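Local structure of laccase (Botrytis aclada, 3SQR) at residues T121-H126 / T165-H170; G138-T143 / S169-Q174; G308-V313 / R499-L504; P464-G469 / H525-W530. The protein oxidises phenolic substrates such as hydroquinones with molecular oxygen, which it reduces to water, and probably takes part in lignin degradation. All blocks are in the same frame, centred on the assembly; numbering follows the deposited sequence.

All four contacts are buried near the middle of the chain, so none is a surface contact. Interactions 1 and 4 are antiparallel strand pairs from the first and third cupredoxin domains. Both present histidines, and together they supply the protein ligands of the chain E and chain F coppers. Interaction 2 shares S169 and H170 with interaction 1 but lies between two loops; no hydrogen bond crosses it. Interaction 3 differs most in chemistry. It joins domain 2 to domain 3 through charged and polar side chains, and reaches the copper site through D500 and H126. It continues into interaction 4, because strands 501-504 and 463-467 are sheet neighbours.

Interaction 1. Residues T121-H126 / T165-H170; sequences TSIHWH and TWYHSH. With CU (copper (II) ion), chain F; CU (copper (II) ion), chain E.
I123-W125 pairs with T165-S169 as antiparallel strands, buried at one border of a sheet in the first cupredoxin domain. H124 and H168 form a hydrogen-bonded pair, with both rings on the same face. H168 N donates to H124 O (2.9 Å). W125 and Y167 lie on the other face, where W125 CE3 comes to 3.3 Å from Y167 CB. H126 CG is anti to the backbone N (chi1 -175°), and its ring forms an offset stack on the five-membered ring of W166. This turns H126 ND1 to the chain F copper at 2.0 Å. H168 binds the same copper through NE2 (2.0 Å). Its ring is fixed by a bond from H168 ND1 to S169 O (2.8 Å), straight at 170°. H126 NE2 is held by D500, and H124 ND1 by the carbonyl of D137. H170 NE2 binds the chain E copper, with the H170 edge turned to the H124 face. Two His-X-His pairs on adjacent chain segments are characteristic of the trinuclear copper site of multicopper oxidases.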
loop_
_atom_site.group_PDB
_atom_site.type_symbol
_atom_site.label_atom_id
_atom_site.label_comp_id
_atom_site.label_asym_id
_atom_site.label_seq_id
_atom_site.Cartn_x
_atom_site.Cartn_y
_atom_site.Cartn_z
ATOM N N THR A 121 -15.246 4.388 -8.949
ATOM C CA THR A 121 -13.889 3.947 -8.632
ATOM C C THR A 121 -13.040 5.208 -8.434
ATOM O O THR A 121 -13.402 6.298 -8.764
ATOM C CB THR A 121 -13.334 3.030 -9.693
ATOM O OG1 THR A 121 -12.174 2.327 -9.160
ATOM C CG2 THR A 121 -12.926 3.801 -10.976
ATOM N N SER A 122 -11.822 5.031 -7.955
ATOM C CA SER A 122 -10.984 6.144 -7.614
ATOM C C SER A 122 -9.643 5.517 -7.372
ATOM O O SER A 122 -9.575 4.618 -6.553
ATOM C CB SER A 122 -11.423 6.736 -6.292
ATOM O OG SER A 122 -10.688 7.908 -6.091
ATOM N N ILE A 123 -8.607 5.992 -8.048
ATOM C CA ILE A 123 -7.326 5.283 -8.054
ATOM C C ILE A 123 -6.310 6.085 -7.320
ATOM O O ILE A 123 -6.060 7.244 -7.672
ATOM C CB ILE A 123 -6.828 5.038 -9.468
ATOM C CG1 ILE A 123 -7.909 4.412 -10.317
ATOM C CG2 ILE A 123 -5.502 4.136 -9.466
ATOM C CD1 ILE A 123 -8.619 3.196 -9.801
ATOM N N HIS A 124 -5.700 5.435 -6.325
ATOM C CA HIS A 124 -4.669 5.989 -5.493
ATOM C C HIS A 124 -3.274 5.417 -5.907
ATOM O O HIS A 124 -3.109 4.287 -6.252
ATOM C CB HIS A 124 -4.953 5.697 -4.026
ATOM C CG HIS A 124 -3.822 6.025 -3.113
ATOM N ND1 HIS A 124 -3.391 7.322 -2.911
ATOM C CD2 HIS A 124 -3.084 5.244 -2.284
ATOM C CE1 HIS A 124 -2.361 7.307 -2.073
ATOM N NE2 HIS A 124 -2.173 6.064 -1.656
ATOM N N TRP A 125 -2.308 6.295 -5.832
ATOM C CA TRP A 125 -0.908 6.020 -6.249
ATOM C C TRP A 125 -0.173 5.937 -4.923
ATOM O O TRP A 125 0.097 6.955 -4.269
ATOM C CB TRP A 125 -0.437 7.139 -7.202
ATOM C CG TRP A 125 -1.549 7.534 -8.125
ATOM C CD1 TRP A 125 -2.473 8.557 -7.932
ATOM C CD2 TRP A 125 -1.951 6.864 -9.311
ATOM N NE1 TRP A 125 -3.387 8.522 -8.926
ATOM C CE2 TRP A 125 -3.130 7.472 -9.752
ATOM C CE3 TRP A 125 -1.481 5.718 -9.997
ATOM C CZ2 TRP A 125 -3.826 7.022 -10.825
ATOM C CZ3 TRP A 125 -2.184 5.255 -11.081
ATOM C CH2 TRP A 125 -3.350 5.920 -11.515
ATOM N N HIS A 126 0.049 4.694 -4.469
ATOM C CA HIS A 126 0.406 4.482 -3.096
ATOM C C HIS A 126 1.755 5.093 -2.754
ATOM O O HIS A 126 2.777 4.785 -3.315
ATOM C CB HIS A 126 0.249 3.009 -2.684
ATOM C CG HIS A 126 0.505 2.805 -1.249
ATOM N ND1 HIS A 126 -0.414 2.261 -0.403
ATOM C CD2 HIS A 126 1.624 3.017 -0.517
ATOM C CE1 HIS A 126 0.108 2.171 0.801
ATOM N NE2 HIS A 126 1.333 2.663 0.772
ATOM N N THR A 165 6.467 0.997 -5.606
ATOM C CA THR A 165 5.151 1.139 -5.022
ATOM C C THR A 165 4.135 0.498 -5.935
ATOM O O THR A 165 4.467 -0.339 -6.790
ATOM C CB THR A 165 4.828 2.589 -4.575
ATOM O OG1 THR A 165 3.709 2.518 -3.696
ATOM C CG2 THR A 165 4.571 3.531 -5.789
ATOM N N TRP A 166 2.879 0.864 -5.707
ATOM C CA TRP A 166 1.784 0.229 -6.381
ATOM C C TRP A 166 0.691 1.267 -6.484
ATOM O O TRP A 166 0.714 2.241 -5.763
ATOM C CB TRP A 166 1.323 -1.020 -5.653
ATOM C CG TRP A 166 0.867 -0.896 -4.210
ATOM C CD1 TRP A 166 1.544 -0.302 -3.151
ATOM C CD2 TRP A 166 -0.311 -1.466 -3.642
ATOM N NE1 TRP A 166 0.846 -0.516 -1.979
ATOM C CE2 TRP A 166 -0.305 -1.191 -2.257
ATOM C CE3 TRP A 166 -1.384 -2.174 -4.169
ATOM C CZ2 TRP A 166 -1.375 -1.557 -1.418
ATOM C CZ3 TRP A 166 -2.424 -2.584 -3.359
ATOM C CH2 TRP A 166 -2.434 -2.269 -1.981
ATOM N N TYR A 167 -0.226 1.032 -7.397
ATOM C CA TYR A 167 -1.425 1.895 -7.492
ATOM C C TYR A 167 -2.591 0.983 -7.278
ATOM O O TYR A 167 -2.557 -0.205 -7.652
ATOM C CB TYR A 167 -1.500 2.631 -8.823
ATOM C CG TYR A 167 -1.604 1.758 -10.035
ATOM C CD1 TYR A 167 -0.517 1.149 -10.584
ATOM C CD2 TYR A 167 -2.830 1.575 -10.680
ATOM C CE1 TYR A 167 -0.633 0.350 -11.743
ATOM C CE2 TYR A 167 -2.946 0.794 -11.810
ATOM C CZ TYR A 167 -1.837 0.163 -12.331
ATOM O OH TYR A 167 -1.992 -0.614 -13.419
ATOM N N HIS A 168 -3.692 1.525 -6.728
ATOM C CA HIS A 168 -4.798 0.656 -6.470
ATOM C C HIS A 168 -6.043 1.452 -6.292
ATOM O O HIS A 168 -5.989 2.597 -5.942
ATOM C CB HIS A 168 -4.587 -0.217 -5.249
ATOM C CG HIS A 168 -4.307 0.526 -3.965
ATOM N ND1 HIS A 168 -5.303 1.002 -3.136
ATOM C CD2 HIS A 168 -3.139 0.766 -3.325
ATOM C CE1 HIS A 168 -4.742 1.559 -2.067
ATOM N NE2 HIS A 168 -3.426 1.394 -2.144
ATOM N N SER A 169 -7.163 0.816 -6.496
ATOM C CA SER A 169 -8.398 1.535 -6.142
ATOM C C SER A 169 -8.422 1.842 -4.664
ATOM O O SER A 169 -8.015 1.023 -3.849
ATOM C CB SER A 169 -9.629 0.726 -6.496
ATOM O OG SER A 169 -10.782 1.394 -5.974
ATOM N N HIS A 170 -8.899 3.048 -4.325
ATOM C CA HIS A 170 -9.103 3.391 -2.960
ATOM C C HIS A 170 -10.629 3.559 -2.741
ATOM O O HIS A 170 -11.064 4.103 -1.749
ATOM C CB HIS A 170 -8.357 4.655 -2.614
ATOM C CG HIS A 170 -7.790 4.672 -1.240
ATOM N ND1 HIS A 170 -8.550 4.503 -0.120
ATOM C CD2 HIS A 170 -6.503 4.798 -0.796
ATOM C CE1 HIS A 170 -7.786 4.590 0.954
ATOM N NE2 HIS A 170 -6.530 4.737 0.573
HETATM CU CU CU F . -2.309 1.713 -0.516
HETATM CU CU CU E . -4.802 4.890 1.681
HETATM O O HOH W 1 -4.163 3.225 0.593
#

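Interaction 2. Residues G138-T143 / S169-Q174; sequences GVPGVT and SHFSLQ. With CU (copper (II) ion), chain E.
V139 and P140 pack on H170 and F171, within an ST turn begun by S169 in the first cupredoxin domain. V139 CG2 lies over one face of the H170 imidazole, near the rim, 4.2 Å from H170 CD2. The G138 carbonyl comes in beside the base of the same side chain, with G138 O 3.4 Å from H170 CB. P140 covers the backbone that follows: its CD is 3.2 Å from H170 O. P140 CG meets F171 CB at 4.1 Å. The contact is van der Waals in kind, and it flanks a histidine bound to the chain E copper. V139 also touches H468, another ligand of that copper.

Each loop is stiffened from within. V139 O accepts from both V142 N and T143 N. The T143 hydroxyl turns back and accepts from V139 N (3.0 Å). S122 OG bonds to the carbonyl of G138, tying this loop to segment 121-126. F171 stacks on W415 and opens a type II' turn that ends at Q174. In the ST turn, S169 OG accepts from F171 N (2.9 Å). The same hydroxyl donates to Q174 OE1 at 2.7 Å, in the plane of the amide and on a lone pair of that oxygen.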
loop_
_atom_site.group_PDB
_atom_site.type_symbol
_atom_site.label_atom_id
_atom_site.label_comp_id
_atom_site.label_asym_id
_atom_site.label_seq_id
_atom_site.Cartn_x
_atom_site.Cartn_y
_atom_site.Cartn_z
ATOM N N GLY A 138 -6.467 10.306 -5.323
ATOM C CA GLY A 138 -7.381 9.205 -5.597
ATOM C C GLY A 138 -8.121 8.638 -4.427
ATOM O O GLY A 138 -8.590 7.519 -4.506
ATOM N N VAL A 139 -8.425 9.460 -3.390
ATOM C CA VAL A 139 -9.181 8.977 -2.278
ATOM C C VAL A 139 -10.610 9.500 -2.463
ATOM O O VAL A 139 -10.784 10.693 -2.274
ATOM C CB VAL A 139 -8.703 9.446 -0.959
ATOM C CG1 VAL A 139 -9.511 8.868 0.191
ATOM C CG2 VAL A 139 -7.153 8.975 -0.797
ATOM N N PRO A 140 -11.537 8.617 -2.721
ATOM C CA PRO A 140 -12.917 9.085 -2.920
ATOM C C PRO A 140 -13.476 9.533 -1.596
ATOM O O PRO A 140 -13.264 8.868 -0.568
ATOM C CB PRO A 140 -13.617 7.839 -3.465
ATOM C CG PRO A 140 -12.900 6.700 -2.846
ATOM C CD PRO A 140 -11.478 7.153 -2.637
ATOM N N GLY A 141 -14.205 10.657 -1.604
ATOM C CA GLY A 141 -14.629 11.218 -0.352
ATOM C C GLY A 141 -13.654 12.143 0.310
ATOM O O GLY A 141 -13.994 12.831 1.285
ATOM N N VAL A 142 -12.381 12.101 -0.104
ATOM C CA VAL A 142 -11.400 13.031 0.438
ATOM C C VAL A 142 -10.832 13.946 -0.638
ATOM O O VAL A 142 -10.896 15.191 -0.525
ATOM C CB VAL A 142 -10.257 12.281 1.146
ATOM C CG1 VAL A 142 -9.129 13.307 1.579
ATOM C CG2 VAL A 142 -10.774 11.349 2.306
ATOM N N THR A 143 -10.234 13.375 -1.706
ATOM C CA THR A 143 -9.574 14.202 -2.753
ATOM C C THR A 143 -10.322 14.280 -4.070
ATOM O O THR A 143 -9.956 15.022 -4.989
ATOM C CB THR A 143 -8.146 13.713 -3.016
ATOM O OG1 THR A 143 -8.219 12.411 -3.548
ATOM C CG2 THR A 143 -7.324 13.707 -1.738
ATOM N N SER A 169 -7.163 0.816 -6.496
ATOM C CA SER A 169 -8.398 1.535 -6.142
ATOM C C SER A 169 -8.422 1.842 -4.664
ATOM O O SER A 169 -8.015 1.023 -3.849
ATOM C CB SER A 169 -9.629 0.726 -6.496
ATOM O OG SER A 169 -10.782 1.394 -5.974
ATOM N N HIS A 170 -8.899 3.048 -4.325
ATOM C CA HIS A 170 -9.103 3.391 -2.960
ATOM C C HIS A 170 -10.629 3.559 -2.741
ATOM O O HIS A 170 -11.064 4.103 -1.749
ATOM C CB HIS A 170 -8.357 4.655 -2.614
ATOM C CG HIS A 170 -7.790 4.672 -1.240
ATOM N ND1 HIS A 170 -8.550 4.503 -0.120
ATOM C CD2 HIS A 170 -6.503 4.798 -0.796
ATOM C CE1 HIS A 170 -7.786 4.590 0.954
ATOM N NE2 HIS A 170 -6.530 4.737 0.573
ATOM N N PHE A 171 -11.413 2.939 -3.597
ATOM C CA PHE A 171 -12.867 2.998 -3.530
ATOM C C PHE A 171 -13.331 1.682 -2.935
ATOM O O PHE A 171 -13.255 0.589 -3.562
ATOM C CB PHE A 171 -13.435 3.206 -4.913
ATOM C CG PHE A 171 -14.928 3.252 -4.958
ATOM C CD1 PHE A 171 -15.641 2.077 -5.002
ATOM C CD2 PHE A 171 -15.567 4.450 -5.005
ATOM C CE1 PHE A 171 -17.023 2.098 -5.080
ATOM C CE2 PHE A 171 -16.968 4.513 -5.079
ATOM C CZ PHE A 171 -17.681 3.320 -5.096
ATOM N N SER A 172 -13.679 1.751 -1.658
ATOM C CA SER A 172 -14.208 0.590 -0.969
ATOM C C SER A 172 -13.249 -0.614 -1.139
ATOM O O SER A 172 -12.013 -0.414 -1.058
ATOM C CB SER A 172 -15.704 0.324 -1.388
ATOM O OG SER A 172 -16.211 -0.838 -0.717
ATOM N N LEU A 173 -13.743 -1.833 -1.288
ATOM C CA LEU A 173 -12.864 -3.018 -1.229
ATOM C C LEU A 173 -12.299 -3.438 -2.560
ATOM O O LEU A 173 -11.769 -4.529 -2.679
ATOM C CB LEU A 173 -13.658 -4.216 -0.659
ATOM C CG LEU A 173 -14.231 -4.055 0.736
ATOM C CD1 LEU A 173 -15.281 -5.199 0.992
ATOM C CD2 LEU A 173 -13.120 -4.152 1.746
ATOM N N GLN A 174 -12.378 -2.566 -3.558
ATOM C CA GLN A 174 -12.095 -3.002 -4.938
ATOM C C GLN A 174 -10.734 -3.587 -5.120
ATOM O O GLN A 174 -10.578 -4.463 -5.915
ATOM C CB GLN A 174 -12.235 -1.879 -5.926
ATOM C CG GLN A 174 -13.686 -1.458 -6.123
ATOM C CD GLN A 174 -13.863 -0.266 -7.071
ATOM O OE1 GLN A 174 -12.988 0.564 -7.223
ATOM N NE2 GLN A 174 -15.075 -0.142 -7.682
HETATM CU CU CU E . -4.802 4.890 1.681
HETATM O O HOH W 1 -4.163 3.225 0.593
#

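Interaction 3. Residues G308-V313 / R499-L504; sequences GQRYDV and RDVAAL
The domain 2-domain 3 interface passes beside the copper cluster here, where R310 and R499 reach across it in opposite senses. R310 grips D500 end-on: NH1 donates to OD1 (2.8 Å) and NH2 of R310 to OD2 of D500 (2.7 Å). Both bonds use syn lone pairs, and the two flat groups are nearly coplanar. R310 is bent at chi2 (82°) and chi3 (71°), which lets its NH1 also donate to G308 O at 2.9 Å. D500 OD1 has a further bond to NE2 of the copper ligand H126, so the pair is second shell to the metal. R499 lies with one guanidinium face under the Q309 amide, and Q309 NE2 is 3.2 Å from R499 CZ. That NE2 donates to V501 O at 2.9 Å, coming from above the carbonyl plane; Q309 OE1 is held by G306 N. R499 NH1 donates to Y311 OH (2.8 Å), while its NH2 forms a salt bridge with D291. The arrangement is that of a buried, salt-bridged domain interface next to a trinuclear copper site.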
loop_
_atom_site.group_PDB
_atom_site.type_symbol
_atom_site.label_atom_id
_atom_site.label_comp_id
_atom_site.label_asym_id
_atom_site.label_seq_id
_atom_site.Cartn_x
_atom_site.Cartn_y
_atom_site.Cartn_z
ATOM N N GLY A 308 0.469 -3.059 2.298
ATOM C CA GLY A 308 0.794 -1.777 1.692
ATOM C C GLY A 308 2.259 -1.396 1.812
ATOM O O GLY A 308 2.699 -0.491 1.071
ATOM N N GLN A 309 2.992 -2.121 2.656
ATOM C CA GLN A 309 4.427 -2.003 2.734
ATOM C C GLN A 309 5.135 -2.599 1.516
ATOM O O GLN A 309 4.649 -3.584 0.927
ATOM C CB GLN A 309 4.967 -2.652 3.986
ATOM C CG GLN A 309 4.627 -1.926 5.208
ATOM C CD GLN A 309 5.370 -2.415 6.428
ATOM O OE1 GLN A 309 5.618 -3.610 6.560
ATOM N NE2 GLN A 309 5.613 -1.519 7.369
ATOM N N ARG A 310 6.300 -1.996 1.167
ATOM C CA ARG A 310 7.168 -2.447 0.124
ATOM C C ARG A 310 8.491 -2.592 0.738
ATOM O O ARG A 310 8.806 -1.875 1.667
ATOM C CB ARG A 310 7.287 -1.482 -1.081
ATOM C CG ARG A 310 6.016 -1.382 -1.867
ATOM C CD ARG A 310 5.051 -0.439 -1.249
ATOM N NE ARG A 310 5.515 0.917 -1.399
ATOM C CZ ARG A 310 5.161 1.946 -0.619
ATOM N NH1 ARG A 310 4.414 1.772 0.449
ATOM N NH2 ARG A 310 5.614 3.155 -0.913
ATOM N N TYR A 311 9.238 -3.557 0.222
ATOM C CA TYR A 311 10.675 -3.617 0.465
ATOM C C TYR A 311 11.339 -3.920 -0.824
ATOM O O TYR A 311 10.865 -4.762 -1.620
ATOM C CB TYR A 311 10.988 -4.695 1.474
ATOM C CG TYR A 311 10.665 -4.334 2.888
ATOM C CD1 TYR A 311 11.529 -3.556 3.649
ATOM C CD2 TYR A 311 9.471 -4.730 3.457
ATOM C CE1 TYR A 311 11.231 -3.247 4.942
ATOM C CE2 TYR A 311 9.170 -4.433 4.768
ATOM C CZ TYR A 311 10.042 -3.687 5.504
ATOM O OH TYR A 311 9.759 -3.396 6.771
ATOM N N ASP A 312 12.519 -3.349 -0.993
ATOM C CA ASP A 312 13.355 -3.690 -2.099
ATOM C C ASP A 312 14.488 -4.477 -1.428
ATOM O O ASP A 312 15.041 -4.057 -0.403
ATOM C CB ASP A 312 13.964 -2.507 -2.807
ATOM C CG ASP A 312 12.991 -1.767 -3.683
ATOM O OD1 ASP A 312 12.207 -1.055 -3.092
ATOM O OD2 ASP A 312 13.023 -1.880 -4.927
ATOM N N VAL A 313 14.742 -5.640 -2.009
ATOM C CA VAL A 313 15.872 -6.487 -1.568
ATOM C C VAL A 313 16.722 -6.911 -2.742
ATOM O O VAL A 313 16.293 -7.083 -3.849
ATOM C CB VAL A 313 15.348 -7.730 -0.794
ATOM C CG1 VAL A 313 14.436 -7.302 0.368
ATOM C CG2 VAL A 313 14.568 -8.675 -1.790
ATOM N N ARG A 499 8.950 6.072 6.110
ATOM C CA ARG A 499 8.248 5.293 5.157
ATOM C C ARG A 499 6.804 5.772 5.105
ATOM O O ARG A 499 6.470 6.850 5.619
ATOM C CB ARG A 499 8.354 3.801 5.518
ATOM C CG ARG A 499 7.542 3.373 6.763
ATOM C CD ARG A 499 7.752 1.899 7.164
ATOM N NE ARG A 499 7.641 1.005 6.000
ATOM C CZ ARG A 499 8.149 -0.224 5.936
ATOM N NH1 ARG A 499 8.861 -0.719 6.927
ATOM N NH2 ARG A 499 8.036 -0.914 4.808
ATOM N N ASP A 500 5.924 5.036 4.437
ATOM C CA ASP A 500 4.501 5.474 4.410
ATOM C C ASP A 500 3.443 4.512 4.922
ATOM O O ASP A 500 2.291 4.893 5.117
ATOM C CB ASP A 500 4.136 5.962 2.973
ATOM C CG ASP A 500 4.272 4.884 1.922
ATOM O OD1 ASP A 500 3.506 3.907 2.024
ATOM O OD2 ASP A 500 5.159 5.037 1.019
ATOM N N VAL A 501 3.862 3.285 5.258
ATOM C CA VAL A 501 2.966 2.325 5.938
ATOM C C VAL A 501 3.730 1.725 7.114
ATOM O O VAL A 501 4.860 1.254 6.973
ATOM C CB VAL A 501 2.460 1.182 5.034
ATOM C CG1 VAL A 501 1.652 0.211 5.837
ATOM C CG2 VAL A 501 1.638 1.686 3.890
ATOM N N ALA A 502 3.165 1.782 8.305
ATOM C CA ALA A 502 3.807 1.196 9.483
ATOM C C ALA A 502 2.759 0.672 10.445
ATOM O O ALA A 502 1.650 1.206 10.566
ATOM C CB ALA A 502 4.695 2.261 10.180
ATOM N N ALA A 503 3.113 -0.387 11.122
ATOM C CA ALA A 503 2.218 -1.072 12.019
ATOM C C ALA A 503 1.936 -0.297 13.273
ATOM O O ALA A 503 2.869 0.173 13.936
ATOM C CB ALA A 503 2.809 -2.447 12.401
ATOM N N LEU A 504 0.660 -0.157 13.578
ATOM C CA LEU A 504 0.221 0.142 14.943
ATOM C C LEU A 504 0.307 -1.184 15.705
ATOM O O LEU A 504 -0.465 -2.105 15.456
ATOM C CB LEU A 504 -1.198 0.643 14.970
ATOM C CG LEU A 504 -1.936 0.654 16.300
ATOM C CD1 LEU A 504 -1.179 1.471 17.335
ATOM C CD2 LEU A 504 -3.365 1.185 16.039
#

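Interaction 4. Residues P464-G469 / H525-W530; sequences PIHLHG and HCHIAW. With CU (copper (II) ion), chain E; CU (copper (II) ion), chain D; CU (copper (II) ion), chain F.
P464-L467 and H525-C526 run antiparallel, with I465 facing C526 in a non-hydrogen-bonded pair and H466 facing H525 in a hydrogen-bonded one. H466 N donates to H525 O, H525 N to H466 O, and H527 N to P464 O.

H466 and H525 project from the same face of the sheet. H525 NE2 binds the chain E copper at 2.0 Å, and H468 NE2 reaches the same metal at 2.0 Å. These two rings meet rim to rim. The H525 ring is held at its far nitrogen, where ND1 donates to C526 O (2.8 Å) from well above the carbonyl plane. D137 holds H468 ND1. H466 ND1 is farther from this copper, at 2.8 Å, and is hydrogen-bonded to the water on the metal.

H525-C526-H527 is the His-Cys-His motif of multicopper oxidases, in which electrons pass from the type 1 copper to the trinuclear cluster. H527 NE2 binds the chain F copper. C526 points the other way: its SG, anti to the backbone N (chi1 -180°), binds the chain D copper at 2.2 Å, with H463 and H531 as the other ligands. C526 SG also accepts from I528 N (3.4 Å), a bond that may draw charge from the sulfur. P464 closes in from the side, with CD 3.7 Å from C526 SG and 3.6 Å from I528 CG1.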
loop_
_atom_site.group_PDB
_atom_site.type_symbol
_atom_site.label_atom_id
_atom_site.label_comp_id
_atom_site.label_asym_id
_atom_site.label_seq_id
_atom_site.Cartn_x
_atom_site.Cartn_y
_atom_site.Cartn_z
ATOM N N PRO A 464 -1.662 -2.138 9.842
ATOM C CA PRO A 464 -0.752 -1.418 8.925
ATOM C C PRO A 464 -1.292 -0.028 8.617
ATOM O O PRO A 464 -2.302 0.130 7.916
ATOM C CB PRO A 464 -0.745 -2.299 7.689
ATOM C CG PRO A 464 -2.149 -2.961 7.716
ATOM C CD PRO A 464 -2.400 -3.224 9.162
ATOM N N ILE A 465 -0.667 0.983 9.197
ATOM C CA ILE A 465 -1.269 2.321 9.101
ATOM C C ILE A 465 -0.549 3.021 7.956
ATOM O O ILE A 465 0.703 3.080 7.923
ATOM C CB ILE A 465 -1.003 3.125 10.404
ATOM C CG1 ILE A 465 -1.652 2.404 11.584
ATOM C CG2 ILE A 465 -1.456 4.595 10.239
ATOM C CD1 ILE A 465 -3.165 2.278 11.457
ATOM N N HIS A 466 -1.345 3.518 7.020
ATOM C CA HIS A 466 -0.859 4.216 5.856
ATOM C C HIS A 466 -1.239 5.685 5.991
ATOM O O HIS A 466 -2.411 6.002 6.249
ATOM C CB HIS A 466 -1.550 3.649 4.618
ATOM C CG HIS A 466 -1.229 4.405 3.367
ATOM N ND1 HIS A 466 -2.119 4.548 2.312
ATOM C CD2 HIS A 466 -0.075 4.973 2.975
ATOM C CE1 HIS A 466 -1.534 5.263 1.374
ATOM N NE2 HIS A 466 -0.296 5.524 1.754
ATOM N N LEU A 467 -0.264 6.557 5.790
ATOM C CA LEU A 467 -0.488 8.005 5.731
ATOM C C LEU A 467 -0.318 8.493 4.304
ATOM O O LEU A 467 0.674 8.237 3.688
ATOM C CB LEU A 467 0.557 8.741 6.586
ATOM C CG LEU A 467 0.520 10.300 6.508
ATOM C CD1 LEU A 467 -0.806 10.880 6.938
ATOM C CD2 LEU A 467 1.581 10.953 7.408
ATOM N N HIS A 468 -1.288 9.240 3.785
ATOM C CA HIS A 468 -1.222 9.805 2.460
ATOM C C HIS A 468 -0.461 11.153 2.509
ATOM O O HIS A 468 -0.422 11.822 3.551
ATOM C CB HIS A 468 -2.657 10.023 1.952
ATOM C CG HIS A 468 -3.367 8.783 1.585
ATOM N ND1 HIS A 468 -3.955 8.607 0.348
ATOM C CD2 HIS A 468 -3.595 7.645 2.273
ATOM C CE1 HIS A 468 -4.468 7.394 0.289
ATOM N NE2 HIS A 468 -4.287 6.806 1.443
ATOM N N GLY A 469 0.039 11.560 1.388
ATOM C CA GLY A 469 0.697 12.888 1.215
ATOM C C GLY A 469 2.028 13.120 1.899
ATOM O O GLY A 469 2.635 14.159 1.749
ATOM N N HIS A 525 -5.104 5.652 7.536
ATOM C CA HIS A 525 -5.981 4.558 7.776
ATOM C C HIS A 525 -5.246 3.267 7.900
ATOM O O HIS A 525 -4.108 3.153 7.448
ATOM C CB HIS A 525 -6.992 4.434 6.644
ATOM C CG HIS A 525 -6.380 4.093 5.334
ATOM N ND1 HIS A 525 -6.424 2.826 4.795
ATOM C CD2 HIS A 525 -5.684 4.855 4.459
ATOM C CE1 HIS A 525 -5.829 2.839 3.617
ATOM N NE2 HIS A 525 -5.340 4.050 3.406
ATOM N N CYS A 526 -5.893 2.316 8.567
ATOM C CA CYS A 526 -5.450 0.927 8.511
ATOM C C CYS A 526 -5.661 0.415 7.080
ATOM O O CYS A 526 -6.726 0.657 6.466
ATOM C CB CYS A 526 -6.261 0.069 9.476
ATOM S SG CYS A 526 -5.705 -1.589 9.395
ATOM N N HIS A 527 -4.659 -0.270 6.552
ATOM C CA HIS A 527 -4.681 -0.766 5.186
ATOM C C HIS A 527 -5.257 -2.174 5.100
ATOM O O HIS A 527 -5.341 -2.760 3.984
ATOM C CB HIS A 527 -3.247 -0.764 4.567
ATOM C CG HIS A 527 -3.209 -0.358 3.120
ATOM N ND1 HIS A 527 -3.867 -1.068 2.154
ATOM C CD2 HIS A 527 -2.568 0.664 2.473
ATOM C CE1 HIS A 527 -3.656 -0.502 0.978
ATOM N NE2 HIS A 527 -2.888 0.565 1.136
ATOM N N ILE A 528 -5.692 -2.738 6.230
ATOM C CA ILE A 528 -6.475 -3.974 6.185
ATOM C C ILE A 528 -7.834 -3.527 5.615
ATOM O O ILE A 528 -8.497 -2.656 6.197
ATOM C CB ILE A 528 -6.620 -4.617 7.558
ATOM C CG1 ILE A 528 -5.285 -5.149 8.077
ATOM C CG2 ILE A 528 -7.716 -5.761 7.481
ATOM C CD1 ILE A 528 -5.283 -5.563 9.588
ATOM N N ALA A 529 -8.187 -4.019 4.435
ATOM C CA ALA A 529 -9.275 -3.461 3.709
ATOM C C ALA A 529 -10.562 -3.510 4.513
ATOM O O ALA A 529 -11.313 -2.549 4.485
ATOM C CB ALA A 529 -9.459 -4.167 2.304
ATOM N N TRP A 530 -10.796 -4.617 5.224
ATOM C CA TRP A 530 -11.963 -4.670 6.093
ATOM C C TRP A 530 -11.969 -3.553 7.104
ATOM O O TRP A 530 -13.045 -2.968 7.308
ATOM C CB TRP A 530 -12.084 -5.995 6.811
ATOM C CG TRP A 530 -11.911 -7.207 5.951
ATOM C CD1 TRP A 530 -10.979 -8.158 6.084
ATOM C CD2 TRP A 530 -12.757 -7.617 4.868
ATOM N NE1 TRP A 530 -11.173 -9.148 5.166
ATOM C CE2 TRP A 530 -12.286 -8.842 4.433
ATOM C CE3 TRP A 530 -13.945 -7.109 4.321
ATOM C CZ2 TRP A 530 -12.905 -9.555 3.406
ATOM C CZ3 TRP A 530 -14.545 -7.793 3.313
ATOM C CH2 TRP A 530 -14.005 -9.004 2.865
HETATM CU CU CU E . -4.802 4.890 1.681
HETATM CU CU CU D . -6.617 -2.671 11.126
HETATM CU CU CU F . -2.309 1.713 -0.516
HETATM O O HOH W 1 -4.163 3.225 0.593
#